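Local coordinates for putative membrane protein (Yersinia pestis CO92, PDB 5TF3), which is of unknown function, a probable membrane protein of the DUF1198 family with an all-helical fold, at residues L17-I22 / R77-R82; V58-T63 / F109-F114. One frame throughout, in Å; residues are numbered along the deposited sequence.

From the N terminus, helix 2-17 ends at residues 17-22, the link to helix 22-29, and contact 1 sets this turn against residues 77-82 at the end of helix 70-82, closing a loop of 54 intervening residues. Residues 58-63 of helix 48-65 lie within that loop, but their partner, residues 109-114 of helix 108-122, lies beyond it; contact 2 closes a second loop, of 45 residues, that holds residues 77-82, so the two contacts cross. Their centres are about 17 Å apart, yet they touch: L17 packs on V58, and the backbone N of R77 and the side chain of L80 pack on F59. Helix 48-65 thus ties the N-terminal helices and helix 70-82 to helix 108-122.

Contact 1. Residues L17-I22 / R77-R82; sequences LKIKPI and RNTLIR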
loop_
_atom_site.group_PDB
_atom_site.type_symbol
_atom_site.label_atom_id
_atom_site.label_comp_id
_atom_site.label_asym_id
_atom_site.label_seq_id
_atom_site.Cartn_x
_atom_site.Cartn_y
_atom_site.Cartn_z
ATOM N N LEU A 17 -7.602 7.212 2.232
ATOM C CA LEU A 17 -8.231 6.273 1.316
ATOM C C LEU A 17 -9.753 6.190 1.463
ATOM O O LEU A 17 -10.412 5.591 0.591
ATOM C CB LEU A 17 -7.602 4.898 1.526
ATOM C CG LEU A 17 -6.133 4.860 1.117
ATOM C CD1 LEU A 17 -5.567 3.492 1.453
ATOM C CD2 LEU A 17 -6.001 5.151 -0.370
ATOM N N LYS A 18 -10.319 6.768 2.534
ATOM C CA LYS A 18 -11.756 6.693 2.836
ATOM C C LYS A 18 -12.224 5.244 2.950
ATOM O O LYS A 18 -13.197 4.836 2.320
ATOM C CB LYS A 18 -12.597 7.439 1.797
ATOM C CG LYS A 18 -12.215 8.885 1.568
ATOM C CD LYS A 18 -12.545 9.732 2.782
ATOM C CE LYS A 18 -12.174 11.195 2.561
ATOM N NZ LYS A 18 -11.964 11.887 3.865
ATOM N N ILE A 19 -11.505 4.454 3.747
ATOM C CA ILE A 19 -11.855 3.064 4.007
ATOM C C ILE A 19 -11.841 2.876 5.517
ATOM O O ILE A 19 -11.306 3.698 6.265
ATOM C CB ILE A 19 -10.900 2.059 3.312
ATOM C CG1 ILE A 19 -9.469 2.180 3.868
ATOM C CG2 ILE A 19 -10.884 2.273 1.786
ATOM C CD1 ILE A 19 -8.447 1.379 3.116
ATOM N N LYS A 20 -12.473 1.800 5.968
ATOM C CA LYS A 20 -12.548 1.542 7.400
ATOM C C LYS A 20 -11.161 1.232 7.973
ATOM O O LYS A 20 -10.321 0.632 7.296
ATOM C CB LYS A 20 -13.490 0.377 7.685
ATOM C CG LYS A 20 -14.962 0.668 7.400
ATOM C CD LYS A 20 -15.829 -0.544 7.712
ATOM C CE LYS A 20 -17.306 -0.157 7.824
ATOM N NZ LYS A 20 -18.130 -1.321 8.261
ATOM N N PRO A 21 -10.914 1.599 9.235
ATOM C CA PRO A 21 -9.590 1.354 9.836
ATOM C C PRO A 21 -9.162 -0.101 9.814
ATOM O O PRO A 21 -7.958 -0.368 9.740
ATOM C CB PRO A 21 -9.763 1.849 11.281
ATOM C CG PRO A 21 -10.907 2.771 11.240
ATOM C CD PRO A 21 -11.817 2.329 10.145
ATOM N N ILE A 22 -10.104 -1.049 9.888
ATOM C CA ILE A 22 -9.749 -2.472 9.898
ATOM C C ILE A 22 -8.812 -2.818 8.750
ATOM O O ILE A 22 -7.944 -3.694 8.881
ATOM C CB ILE A 22 -11.023 -3.351 9.875
ATOM C CG1 ILE A 22 -10.666 -4.834 10.021
ATOM C CG2 ILE A 22 -11.788 -3.164 8.592
ATOM C CD1 ILE A 22 -10.137 -5.203 11.374
ATOM N N ARG A 77 -7.314 -0.642 -7.000
ATOM C CA ARG A 77 -6.845 0.391 -7.917
ATOM C C ARG A 77 -7.819 1.573 -7.952
ATOM O O ARG A 77 -7.406 2.742 -7.982
ATOM C CB ARG A 77 -6.666 -0.209 -9.324
ATOM C CG ARG A 77 -6.266 0.811 -10.380
ATOM C CD ARG A 77 -6.080 0.186 -11.795
ATOM N NE ARG A 77 -5.617 1.197 -12.747
ATOM C CZ ARG A 77 -6.419 1.949 -13.494
ATOM N NH1 ARG A 77 -7.737 1.784 -13.440
ATOM N NH2 ARG A 77 -5.897 2.853 -14.309
ATOM N N ASN A 78 -9.121 1.285 -7.958
ATOM C CA ASN A 78 -10.103 2.361 -7.964
ATOM C C ASN A 78 -10.080 3.131 -6.656
ATOM O O ASN A 78 -10.403 4.325 -6.642
ATOM C CB ASN A 78 -11.507 1.806 -8.231
ATOM C CG ASN A 78 -11.686 1.347 -9.671
ATOM O OD1 ASN A 78 -10.945 1.771 -10.564
ATOM N ND2 ASN A 78 -12.689 0.499 -9.908
ATOM N N THR A 79 -9.703 2.471 -5.551
ATOM C CA THR A 79 -9.555 3.176 -4.279
ATOM C C THR A 79 -8.419 4.198 -4.348
ATOM O O THR A 79 -8.575 5.337 -3.891
ATOM C CB THR A 79 -9.355 2.152 -3.140
ATOM O OG1 THR A 79 -10.446 1.223 -3.154
ATOM C CG2 THR A 79 -9.353 2.810 -1.766
ATOM N N LEU A 80 -7.283 3.829 -4.952
ATOM C CA LEU A 80 -6.229 4.813 -5.185
ATOM C C LEU A 80 -6.740 5.960 -6.037
ATOM O O LEU A 80 -6.537 7.132 -5.704
ATOM C CB LEU A 80 -5.021 4.175 -5.871
ATOM C CG LEU A 80 -4.191 3.164 -5.105
ATOM C CD1 LEU A 80 -3.022 2.704 -6.000
ATOM C CD2 LEU A 80 -3.696 3.808 -3.835
ATOM N N ILE A 81 -7.420 5.636 -7.138
ATOM C CA ILE A 81 -7.865 6.667 -8.065
ATOM C C ILE A 81 -8.850 7.609 -7.377
ATOM O O ILE A 81 -8.773 8.834 -7.542
ATOM C CB ILE A 81 -8.471 6.019 -9.325
ATOM C CG1 ILE A 81 -7.367 5.373 -10.178
ATOM C CG2 ILE A 81 -9.230 7.045 -10.145
ATOM C CD1 ILE A 81 -7.902 4.586 -11.368
ATOM N N ARG A 82 -9.769 7.057 -6.580
ATOM C CA ARG A 82 -10.737 7.891 -5.873
ATOM C C ARG A 82 -10.083 8.790 -4.826
ATOM O O ARG A 82 -10.671 9.804 -4.437
ATOM C CB ARG A 82 -11.810 7.014 -5.220
ATOM C CG ARG A 82 -13.053 6.862 -6.080
ATOM C CD ARG A 82 -14.153 6.036 -5.408
ATOM N NE ARG A 82 -14.040 4.622 -5.746
ATOM C CZ ARG A 82 -13.569 3.695 -4.924
ATOM N NH1 ARG A 82 -13.183 4.018 -3.706
ATOM N NH2 ARG A 82 -13.495 2.443 -5.321
HETATM O O HOH W 1 -10.412 6.238 -1.886
#
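A single water, water 1, supplies the polar link between L17 and T79, since no direct hydrogen bond joins residues 17-22 to residues 77-82. It donates to L17 O at 2.6 Å and to T79 O at 2.9 Å, bridging two backbone carbonyls of different helices. Beside this bridge the direct contact rests on the T79 methyl, which meets a carbonyl oxygen and another methyl. T79 CG2 lies 3.8 Å from L17 O and 3.9 Å from I19 CG2, so one methyl meets both the last residue of helix 2-17 and the loop that follows. The torsion of T79 (chi1 -55°) sets CG2 anti to the backbone N and leaves OG1 on the backbone-N side, where it hydrogen-bonds to L75 O one turn back in its own helix. The polar branch is thereby satisfied within helix 70-82 while the apolar branch faces the turn. I19 meets it with its CG2 branch, the two side chains crossing at about a right angle. Deeper in, L17 and L80 come together more loosely through their branch ends, L17 CD2 to L80 CD2 at 4.4 Å. Both leucines also rest on helix 48-65, L17 on A55 and V58, L80 on Y56 and F59, which makes that helix the floor beneath the contact. The path of the chain past L17 follows from K18, whose positive phi (57°) turns the backbone out of the helix; K18 N bonds to N15 O and I19 N to S14 O. The chain leaves the helix here, and I19 is placed beside T79. The contact is thus built on a Schellman motif, with K18 as its C-prime residue, ending helix 2-17 against the last turns of helix 70-82 in an all-helical fold.

Contact 2. Residues V58-T63 / F109-F114; sequences VFIYHT and FELAQF
F114 gives up more surface here than any other residue, and its ring reaches across from helix 108-122 to T63 and F59 of helix 48-65, while I60 makes a separate contact with L111. With CG anti to the backbone N (chi1 168°), the F114 side chain extends toward the other helix and presents the far end of its ring, CZ and CE2. F114 CZ comes to 3.3 Å from T63 OG1 and 3.8 Å from T63 CB, the two side chains crossing at about a right angle. The same ring offers its edge to F59: F59 CE1 lies near the F114 plane, 4.2 Å from F114 CE2. F64 and Y118 extend this aromatic cluster, meeting the rings of F114 and F59 respectively. I60 fills the other part of the interface, its CG2 methyl 4.4 Å from L111 CD1, and helix 91-100 covers the pair from beside, with T94 touching both. Such reach is needed because the helix segments approach no closer than 12.5 Å between axes, with 109° between their directions. The hydroxyl of T63, though next to an aromatic ring, has its own partner: T63 OG1 donates to F59 O at 2.8 Å, coming from above the carbonyl plane. A torsion of 61° sets OG1 between the backbone N and the carbonyl carbon, close to that acceptor one turn back. F59 O also receives T63 N, so two donors from one residue grip the same oxygen. The chemistry implies an interface held by dispersion and aromatic contact, in which the buried hydroxyl is satisfied inside its own helix and no hydrogen bond passes between the two segments.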
loop_
_atom_site.group_PDB
_atom_site.type_symbol
_atom_site.label_atom_id
_atom_site.label_comp_id
_atom_site.label_asym_id
_atom_site.label_seq_id
_atom_site.Cartn_x
_atom_site.Cartn_y
_atom_site.Cartn_z
ATOM N N VAL A 58 -0.698 -0.311 1.509
ATOM C CA VAL A 58 -2.058 -0.831 1.661
ATOM C C VAL A 58 -2.484 -1.580 0.401
ATOM O O VAL A 58 -2.982 -2.712 0.464
ATOM C CB VAL A 58 -3.022 0.324 1.990
ATOM C CG1 VAL A 58 -4.469 -0.155 2.026
ATOM C CG2 VAL A 58 -2.643 0.948 3.339
ATOM N N PHE A 59 -2.285 -0.963 -0.764
ATOM C CA PHE A 59 -2.613 -1.620 -2.028
ATOM C C PHE A 59 -1.867 -2.946 -2.179
ATOM O O PHE A 59 -2.475 -3.985 -2.449
ATOM C CB PHE A 59 -2.280 -0.671 -3.189
ATOM C CG PHE A 59 -2.425 -1.286 -4.556
ATOM C CD1 PHE A 59 -1.355 -1.945 -5.159
ATOM C CD2 PHE A 59 -3.620 -1.176 -5.255
ATOM C CE1 PHE A 59 -1.483 -2.519 -6.413
ATOM C CE2 PHE A 59 -3.760 -1.731 -6.518
ATOM C CZ PHE A 59 -2.682 -2.412 -7.103
ATOM N N ILE A 60 -0.542 -2.928 -2.010
ATOM C CA ILE A 60 0.244 -4.153 -2.184
ATOM C C ILE A 60 -0.215 -5.234 -1.216
ATOM O O ILE A 60 -0.369 -6.402 -1.594
ATOM C CB ILE A 60 1.743 -3.856 -2.017
ATOM C CG1 ILE A 60 2.271 -3.067 -3.227
ATOM C CG2 ILE A 60 2.519 -5.175 -1.772
ATOM C CD1 ILE A 60 3.692 -2.534 -3.065
ATOM N N TYR A 61 -0.469 -4.863 0.041
ATOM C CA TYR A 61 -0.897 -5.852 1.029
ATOM C C TYR A 61 -2.205 -6.507 0.618
ATOM O O TYR A 61 -2.323 -7.737 0.613
ATOM C CB TYR A 61 -1.031 -5.214 2.419
ATOM C CG TYR A 61 -1.602 -6.187 3.445
ATOM C CD1 TYR A 61 -0.798 -7.180 4.020
ATOM C CD2 TYR A 61 -2.946 -6.139 3.811
ATOM C CE1 TYR A 61 -1.321 -8.089 4.939
ATOM C CE2 TYR A 61 -3.478 -7.046 4.735
ATOM C CZ TYR A 61 -2.661 -8.012 5.291
ATOM O OH TYR A 61 -3.189 -8.903 6.196
ATOM N N HIS A 62 -3.209 -5.707 0.272
ATOM C CA HIS A 62 -4.511 -6.292 -0.026
ATOM C C HIS A 62 -4.563 -6.966 -1.394
ATOM O O HIS A 62 -5.445 -7.800 -1.614
ATOM C CB HIS A 62 -5.608 -5.227 0.118
ATOM C CG HIS A 62 -5.850 -4.860 1.545
ATOM N ND1 HIS A 62 -6.486 -5.709 2.427
ATOM C CD2 HIS A 62 -5.445 -3.794 2.274
ATOM C CE1 HIS A 62 -6.516 -5.153 3.625
ATOM N NE2 HIS A 62 -5.883 -3.994 3.562
ATOM N N THR A 63 -3.620 -6.677 -2.298
ATOM C CA THR A 63 -3.640 -7.360 -3.587
ATOM C C THR A 63 -2.584 -8.465 -3.633
ATOM O O THR A 63 -2.918 -9.630 -3.405
ATOM C CB THR A 63 -3.460 -6.366 -4.739
ATOM O OG1 THR A 63 -2.202 -5.687 -4.626
ATOM C CG2 THR A 63 -4.629 -5.323 -4.750
ATOM N N PHE A 109 10.874 -11.987 -6.941
ATOM C CA PHE A 109 10.635 -12.121 -8.373
ATOM C C PHE A 109 9.148 -12.039 -8.667
ATOM O O PHE A 109 8.713 -11.270 -9.536
ATOM C CB PHE A 109 11.219 -13.443 -8.875
ATOM C CG PHE A 109 11.001 -13.688 -10.337
ATOM C CD1 PHE A 109 11.883 -13.180 -11.276
ATOM C CD2 PHE A 109 9.924 -14.438 -10.772
ATOM C CE1 PHE A 109 11.690 -13.420 -12.641
ATOM C CE2 PHE A 109 9.722 -14.680 -12.127
ATOM C CZ PHE A 109 10.617 -14.168 -13.067
ATOM N N GLU A 110 8.345 -12.806 -7.922
ATOM C CA GLU A 110 6.898 -12.778 -8.129
ATOM C C GLU A 110 6.314 -11.396 -7.858
ATOM O O GLU A 110 5.375 -10.962 -8.543
ATOM C CB GLU A 110 6.225 -13.831 -7.254
ATOM C CG GLU A 110 6.263 -15.232 -7.864
ATOM C CD GLU A 110 5.582 -15.314 -9.235
ATOM O OE1 GLU A 110 4.377 -14.980 -9.351
ATOM O OE2 GLU A 110 6.257 -15.722 -10.206
ATOM N N LEU A 111 6.859 -10.685 -6.873
ATOM C CA LEU A 111 6.367 -9.338 -6.592
ATOM C C LEU A 111 6.701 -8.381 -7.726
ATOM O O LEU A 111 5.896 -7.507 -8.064
ATOM C CB LEU A 111 6.953 -8.825 -5.280
ATOM C CG LEU A 111 6.557 -7.415 -4.831
ATOM C CD1 LEU A 111 5.044 -7.246 -4.734
ATOM C CD2 LEU A 111 7.203 -7.113 -3.488
ATOM N N ALA A 112 7.900 -8.510 -8.299
ATOM C CA ALA A 112 8.271 -7.702 -9.456
ATOM C C ALA A 112 7.404 -8.026 -10.664
ATOM O O ALA A 112 7.011 -7.120 -11.410
ATOM C CB ALA A 112 9.750 -7.919 -9.801
ATOM N N GLN A 113 7.129 -9.314 -10.905
ATOM C CA GLN A 113 6.250 -9.663 -12.022
ATOM C C GLN A 113 4.819 -9.215 -11.753
ATOM O O GLN A 113 4.099 -8.866 -12.691
ATOM C CB GLN A 113 6.286 -11.169 -12.306
ATOM C CG GLN A 113 7.653 -11.706 -12.792
ATOM C CD GLN A 113 7.955 -11.300 -14.212
ATOM O OE1 GLN A 113 7.188 -10.571 -14.830
ATOM N NE2 GLN A 113 9.074 -11.775 -14.743
ATOM N N PHE A 114 4.389 -9.203 -10.487
ATOM C CA PHE A 114 3.063 -8.668 -10.184
ATOM C C PHE A 114 2.971 -7.200 -10.582
ATOM O O PHE A 114 2.006 -6.774 -11.231
ATOM C CB PHE A 114 2.737 -8.856 -8.698
ATOM C CG PHE A 114 1.528 -8.076 -8.244
ATOM C CD1 PHE A 114 0.240 -8.578 -8.449
ATOM C CD2 PHE A 114 1.672 -6.833 -7.650
ATOM C CE1 PHE A 114 -0.894 -7.846 -8.042
ATOM C CE2 PHE A 114 0.542 -6.095 -7.250
ATOM C CZ PHE A 114 -0.735 -6.606 -7.445
#